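PDB 3FDH: SusD homolog from Bacteroides thetaiotaomicron VPI-5482, which probably binds glycans at the outer membrane as a lipoprotein of the SusD/RagB family, helping to deliver them for uptake. Local coordinates for residues Ala20-Ile24 and Ala178-Gln183; Ile92-Gly97 and Thr108-Glu113. One frame throughout, in Å; residues are numbered along the deposited sequence.

Contact 1 of 2, residues Ala20-Ile24 and Ala178-Gln183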
loop_
_atom_site.group_PDB
_atom_site.type_symbol
_atom_site.label_atom_id
_atom_site.label_comp_id
_atom_site.label_asym_id
_atom_site.label_seq_id
_atom_site.Cartn_x
_atom_site.Cartn_y
_atom_site.Cartn_z
ATOM N N ALA A 20 6.727 -27.357 10.354
ATOM C CA ALA A 20 7.445 -26.432 11.254
ATOM C C ALA A 20 7.068 -24.987 10.940
ATOM O O ALA A 20 6.957 -24.582 9.780
ATOM C CB ALA A 20 8.974 -26.634 11.177
ATOM N N SER A 21 6.871 -24.215 11.999
ATOM C CA SER A 21 6.397 -22.827 11.861
ATOM C C SER A 21 7.202 -21.991 10.903
ATOM O O SER A 21 6.660 -21.153 10.208
ATOM C CB SER A 21 6.360 -22.107 13.207
ATOM O OG SER A 21 5.325 -22.611 14.022
ATOM N N ARG A 22 8.503 -22.215 10.864
ATOM C CA ARG A 22 9.363 -21.415 9.990
ATOM C C ARG A 22 8.967 -21.559 8.526
ATOM O O ARG A 22 8.968 -20.588 7.770
ATOM C CB ARG A 22 10.847 -21.722 10.206
ATOM C CG ARG A 22 11.300 -23.121 9.889
ATOM C CD ARG A 22 12.688 -23.314 10.418
ATOM N NE ARG A 22 13.259 -24.606 10.074
ATOM C CZ ARG A 22 13.121 -25.716 10.798
ATOM N NH1 ARG A 22 12.413 -25.733 11.930
ATOM N NH2 ARG A 22 13.706 -26.825 10.372
ATOM N N PHE A 23 8.579 -22.761 8.148
ATOM C CA PHE A 23 8.190 -23.014 6.757
ATOM C C PHE A 23 6.851 -22.338 6.448
ATOM O O PHE A 23 6.584 -21.858 5.327
ATOM C CB PHE A 23 8.166 -24.517 6.467
ATOM C CG PHE A 23 9.507 -25.182 6.687
ATOM C CD1 PHE A 23 10.636 -24.683 6.063
ATOM C CD2 PHE A 23 9.645 -26.272 7.551
ATOM C CE1 PHE A 23 11.881 -25.286 6.281
ATOM C CE2 PHE A 23 10.866 -26.862 7.748
ATOM C CZ PHE A 23 11.979 -26.369 7.127
ATOM N N ILE A 24 6.009 -22.271 7.461
ATOM C CA ILE A 24 4.713 -21.627 7.281
ATOM C C ILE A 24 4.971 -20.125 7.123
ATOM O O ILE A 24 4.364 -19.441 6.286
ATOM C CB ILE A 24 3.739 -21.876 8.460
ATOM C CG1 ILE A 24 3.534 -23.378 8.708
ATOM C CG2 ILE A 24 2.388 -21.206 8.172
ATOM C CD1 ILE A 24 2.752 -23.700 9.985
ATOM N N ALA A 178 14.780 -23.005 16.657
ATOM C CA ALA A 178 15.089 -23.313 15.256
ATOM C C ALA A 178 15.338 -22.021 14.494
ATOM O O ALA A 178 14.562 -21.098 14.565
ATOM C CB ALA A 178 13.961 -24.096 14.614
ATOM N N ASP A 179 16.430 -21.993 13.753
ATOM C CA ASP A 179 16.845 -20.823 12.956
ATOM C C ASP A 179 15.916 -20.541 11.775
ATOM O O ASP A 179 15.804 -21.330 10.832
ATOM C CB ASP A 179 18.288 -21.008 12.466
ATOM C CG ASP A 179 18.863 -19.740 11.873
ATOM O OD1 ASP A 179 18.178 -18.689 11.928
ATOM O OD2 ASP A 179 20.009 -19.809 11.365
ATOM N N VAL A 180 15.295 -19.370 11.837
ATOM C CA VAL A 180 14.271 -18.955 10.885
ATOM C C VAL A 180 14.848 -18.146 9.720
ATOM O O VAL A 180 14.152 -17.789 8.766
ATOM C CB VAL A 180 13.203 -18.064 11.579
ATOM C CG1 VAL A 180 13.799 -16.662 11.857
ATOM C CG2 VAL A 180 11.945 -17.969 10.706
ATOM N N THR A 181 16.140 -17.916 9.809
ATOM C CA THR A 181 16.829 -17.028 8.877
ATOM C C THR A 181 16.448 -17.181 7.413
ATOM O O THR A 181 16.105 -16.214 6.752
ATOM C CB THR A 181 18.372 -17.129 8.984
ATOM O OG1 THR A 181 18.777 -16.732 10.296
ATOM C CG2 THR A 181 19.042 -16.204 7.978
ATOM N N GLU A 182 16.532 -18.401 6.909
ATOM C CA GLU A 182 16.339 -18.633 5.463
ATOM C C GLU A 182 14.883 -18.543 5.034
ATOM O O GLU A 182 14.575 -18.366 3.846
ATOM C CB GLU A 182 16.968 -19.974 5.046
ATOM C CG GLU A 182 18.499 -20.030 5.267
ATOM C CD GLU A 182 19.282 -18.949 4.507
ATOM O OE1 GLU A 182 18.797 -18.463 3.452
ATOM O OE2 GLU A 182 20.410 -18.610 4.959
ATOM N N GLN A 183 13.997 -18.597 6.023
ATOM C CA GLN A 183 12.541 -18.537 5.786
ATOM C C GLN A 183 11.994 -17.122 5.947
ATOM O O GLN A 183 10.917 -16.783 5.468
ATOM C CB GLN A 183 11.798 -19.479 6.727
ATOM C CG GLN A 183 11.955 -20.968 6.396
ATOM C CD GLN A 183 13.300 -21.503 6.727
ATOM O OE1 GLN A 183 13.729 -21.427 7.875
ATOM N NE2 GLN A 183 13.975 -22.104 5.732
#

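Contact 2 of 2, residues Ile92-Gly97 and Thr108-Glu113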
loop_
_atom_site.group_PDB
_atom_site.type_symbol
_atom_site.label_atom_id
_atom_site.label_comp_id
_atom_site.label_asym_id
_atom_site.label_seq_id
_atom_site.Cartn_x
_atom_site.Cartn_y
_atom_site.Cartn_z
ATOM N N ILE A 92 0.957 -20.651 13.293
ATOM C CA ILE A 92 2.326 -20.488 13.773
ATOM C C ILE A 92 2.292 -20.081 15.247
ATOM O O ILE A 92 3.031 -20.594 16.095
ATOM C CB ILE A 92 3.074 -19.384 13.007
ATOM C CG1 ILE A 92 3.309 -19.789 11.531
ATOM C CG2 ILE A 92 4.386 -19.093 13.711
ATOM C CD1 ILE A 92 3.916 -18.666 10.621
ATOM N N ILE A 93 1.388 -19.163 15.537
ATOM C CA ILE A 93 1.314 -18.570 16.874
ATOM C C ILE A 93 0.981 -19.654 17.864
ATOM O O ILE A 93 1.555 -19.731 18.947
ATOM C CB ILE A 93 0.309 -17.407 16.952
ATOM C CG1 ILE A 93 0.771 -16.256 16.039
ATOM C CG2 ILE A 93 0.141 -16.994 18.411
ATOM C CD1 ILE A 93 -0.198 -15.124 15.891
ATOM N N ASP A 94 0.081 -20.527 17.454
ATOM C CA ASP A 94 -0.304 -21.660 18.297
ATOM C C ASP A 94 0.815 -22.682 18.398
ATOM O O ASP A 94 1.139 -23.162 19.475
ATOM C CB ASP A 94 -1.570 -22.356 17.815
ATOM C CG ASP A 94 -2.829 -21.555 18.119
ATOM O OD1 ASP A 94 -2.748 -20.529 18.842
ATOM O OD2 ASP A 94 -3.901 -21.969 17.632
ATOM N N GLN A 95 1.410 -23.001 17.263
ATOM C CA GLN A 95 2.495 -24.000 17.261
ATOM C C GLN A 95 3.674 -23.543 18.105
ATOM O O GLN A 95 4.381 -24.363 18.681
ATOM C CB GLN A 95 2.964 -24.342 15.850
ATOM C CG GLN A 95 1.956 -25.183 15.100
ATOM C CD GLN A 95 2.434 -25.641 13.729
ATOM O OE1 GLN A 95 3.581 -25.436 13.338
ATOM N NE2 GLN A 95 1.541 -26.245 12.995
ATOM N N CYS A 96 3.822 -22.223 18.239
ATOM C CA CYS A 96 4.989 -21.650 18.929
ATOM C C CYS A 96 4.735 -21.424 20.397
ATOM O O CYS A 96 5.632 -21.022 21.149
ATOM C CB CYS A 96 5.443 -20.357 18.280
ATOM S SG CYS A 96 6.240 -20.630 16.736
ATOM N N GLY A 97 3.506 -21.723 20.788
ATOM C CA GLY A 97 3.087 -21.598 22.177
ATOM C C GLY A 97 3.433 -22.818 22.997
ATOM O O GLY A 97 3.985 -23.802 22.489
ATOM N N THR A 108 10.129 -16.295 16.074
ATOM C CA THR A 108 9.329 -16.702 14.919
ATOM C C THR A 108 7.876 -16.376 15.211
ATOM O O THR A 108 7.125 -15.932 14.356
ATOM C CB THR A 108 9.488 -18.223 14.634
ATOM O OG1 THR A 108 10.813 -18.471 14.156
ATOM C CG2 THR A 108 8.513 -18.677 13.590
ATOM N N ARG A 109 7.531 -16.535 16.477
ATOM C CA ARG A 109 6.164 -16.303 16.928
ATOM C C ARG A 109 5.806 -14.834 16.761
ATOM O O ARG A 109 4.712 -14.475 16.326
ATOM C CB ARG A 109 5.984 -16.730 18.388
ATOM C CG ARG A 109 4.543 -16.777 18.817
ATOM C CD ARG A 109 4.393 -17.138 20.273
ATOM N NE ARG A 109 3.086 -17.742 20.503
ATOM C CZ ARG A 109 2.570 -18.005 21.697
ATOM N NH1 ARG A 109 3.231 -17.704 22.793
ATOM N NH2 ARG A 109 1.385 -18.576 21.792
ATOM N N GLY A 110 6.769 -14.002 17.120
ATOM C CA GLY A 110 6.605 -12.567 17.042
ATOM C C GLY A 110 6.472 -12.121 15.604
ATOM O O GLY A 110 5.669 -11.253 15.266
HETATM N N MSE A 111 7.269 -12.723 14.746
HETATM C CA MSE A 111 7.199 -12.353 13.327
HETATM C C MSE A 111 5.790 -12.662 12.799
HETATM O O MSE A 111 5.197 -11.884 12.024
HETATM C CB MSE A 111 8.245 -13.107 12.505
HETATM C CG MSE A 111 9.672 -12.840 12.933
HETATM SE SE MSE A 111 10.945 -13.978 12.032
HETATM C CE MSE A 111 12.566 -13.325 12.849
ATOM N N ALA A 112 5.293 -13.822 13.191
ATOM C CA ALA A 112 3.954 -14.289 12.804
ATOM C C ALA A 112 2.875 -13.372 13.358
ATOM O O ALA A 112 1.856 -13.141 12.711
ATOM C CB ALA A 112 3.713 -15.741 13.259
ATOM N N GLU A 113 3.125 -12.822 14.539
ATOM C CA GLU A 113 2.161 -11.925 15.202
ATOM C C GLU A 113 2.076 -10.622 14.422
ATOM O O GLU A 113 0.997 -10.061 14.216
ATOM C CB GLU A 113 2.532 -11.692 16.674
ATOM C CG GLU A 113 2.120 -12.890 17.530
ATOM C CD GLU A 113 2.772 -12.975 18.911
ATOM O OE1 GLU A 113 3.845 -12.383 19.113
ATOM O OE2 GLU A 113 2.219 -13.698 19.781
HETATM O O HOH W 1 -1.454 -19.556 20.877
#

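Contact 1 of 2, residues Ala20-Ile24 and Ala178-Gln183
Arg22 and Gln183 meet through the aliphatic part of one side chain and the bent side chain of the other. Arg22 is modelled in two conformers, and one is described here. Gln183 turns at chi2 (73°), which brings its amide back over the arginine chain. Gln183 OE1 lies 3.3 Å from Arg22 CD. The same oxygen sits at the edge of the Arg22 guanidinium, near its plane, yet no hydrogen bond joins them. The guanidinium and amide planes are 64° apart. On the backbone side, Gln183 CB lies 3.2 Å from Arg22 O.

Arg22 starts with CG between the backbone N and the carbonyl carbon (chi1 63°). From there the chain runs extended to NE and passes along the loop. Arg22 NH1 ends 3.5 Å from Ala178 CB. This approach and that of Gln183 OE1 to the guanidinium are tentative, given the second conformer. Arg22 CD lies 3.7 Å from Asp179 O. Val180 CG2 touches the root of the arginine, 3.9 Å from Arg22 CB. Phe23 CE1 adds a smaller contact, 3.8 Å from Gln183 NE2.

Within the loop, the bond from Thr181 N to Asp179 OD1 makes an Asx turn. Ala178 N is hydrogen-bonded to Asn105 OD1. The contact joins the first turn of helix 21-37 to the loop between helices 154-171 and 191-208, at the protein surface. It relies on van der Waals contact, chiefly of the aliphatic parts of Arg22 and Gln183, with Ala178, Val180 and the Phe23 ring. With no hydrogen bond across it, fit rather than directed bonding sets the geometry.

Contact 2 of 2, residues Ile92-Gly97 and Thr108-Glu113
Ile92 and Ala112 form the tight part of this contact. Ile92 CG2 is only 3.4 Å from Ala112 CB, closer than usual for two carbons. The methyl gets there because CG2 stands opposite the backbone N across the CA-CB bond. Thr108 CG2 meets the same Ile92 methyl from the neighbouring turn. Ile93 extends the apolar layer, with Ile93 CD1 3.6 Å from Glu113 CG. These side chains are mostly buried. The polar ends of Thr108 and Glu113 are bonded elsewhere, to Asp176 and Asn171.

The two segments belong to consecutive helices, 76-95 and 106-127. The contact lies at the end of a helical hairpin where its connecting loop joins the helices. This is an antiparallel helix pair, consistent with the helical, TPR-related character of the SusD family. Helix 21-37 packs on Ile92 and Cys96, while helix 154-171 reaches Ile93 and Glu113.

Toward the end of helix 76-95, polar contacts take over. Arg109 runs out extended past Cys96, whose CB lies 3.7 Å from Arg109 CB. The guanidinium of Arg109 then reaches Ile93 O near the helix C-terminus. Arg109 NE donates to Ile93 O at 3.0 Å, with the bond bent to 136° at the hydrogen. It arrives in the carbonyl plane, on a lone pair. Ile93 O is tilted 23° from the guanidinium plane. A weak second bond comes to the same oxygen from Arg109 NH2. Gly97 CA packs over one guanidinium face, toward its rim, 3.5 Å above the plane. Farther out the fit is looser. Asp94 OD1 and Arg109 NH2 are 5.4 Å apart, and a water bridges them. It donates to the aspartate and accepts a weak bond from the arginine.

The centres of the two contacts are about 11 Å apart, on the same side of the chain's centre and well away from it. Along the chain the order is 20-24, 92-97, 108-113 and 178-183, so contact 2 falls between the two halves of contact 1. They touch directly. Ser21 packs on Ile92 and Cys96, and Val180 packs on Thr108. Helix 21-37 therefore lies against the hairpin of helices 76-95 and 106-127, and the 178-183 loop rests on both helix 21-37 and helix 106-127. Together the contacts tie the start of the modelled chain to this part of the helical fold.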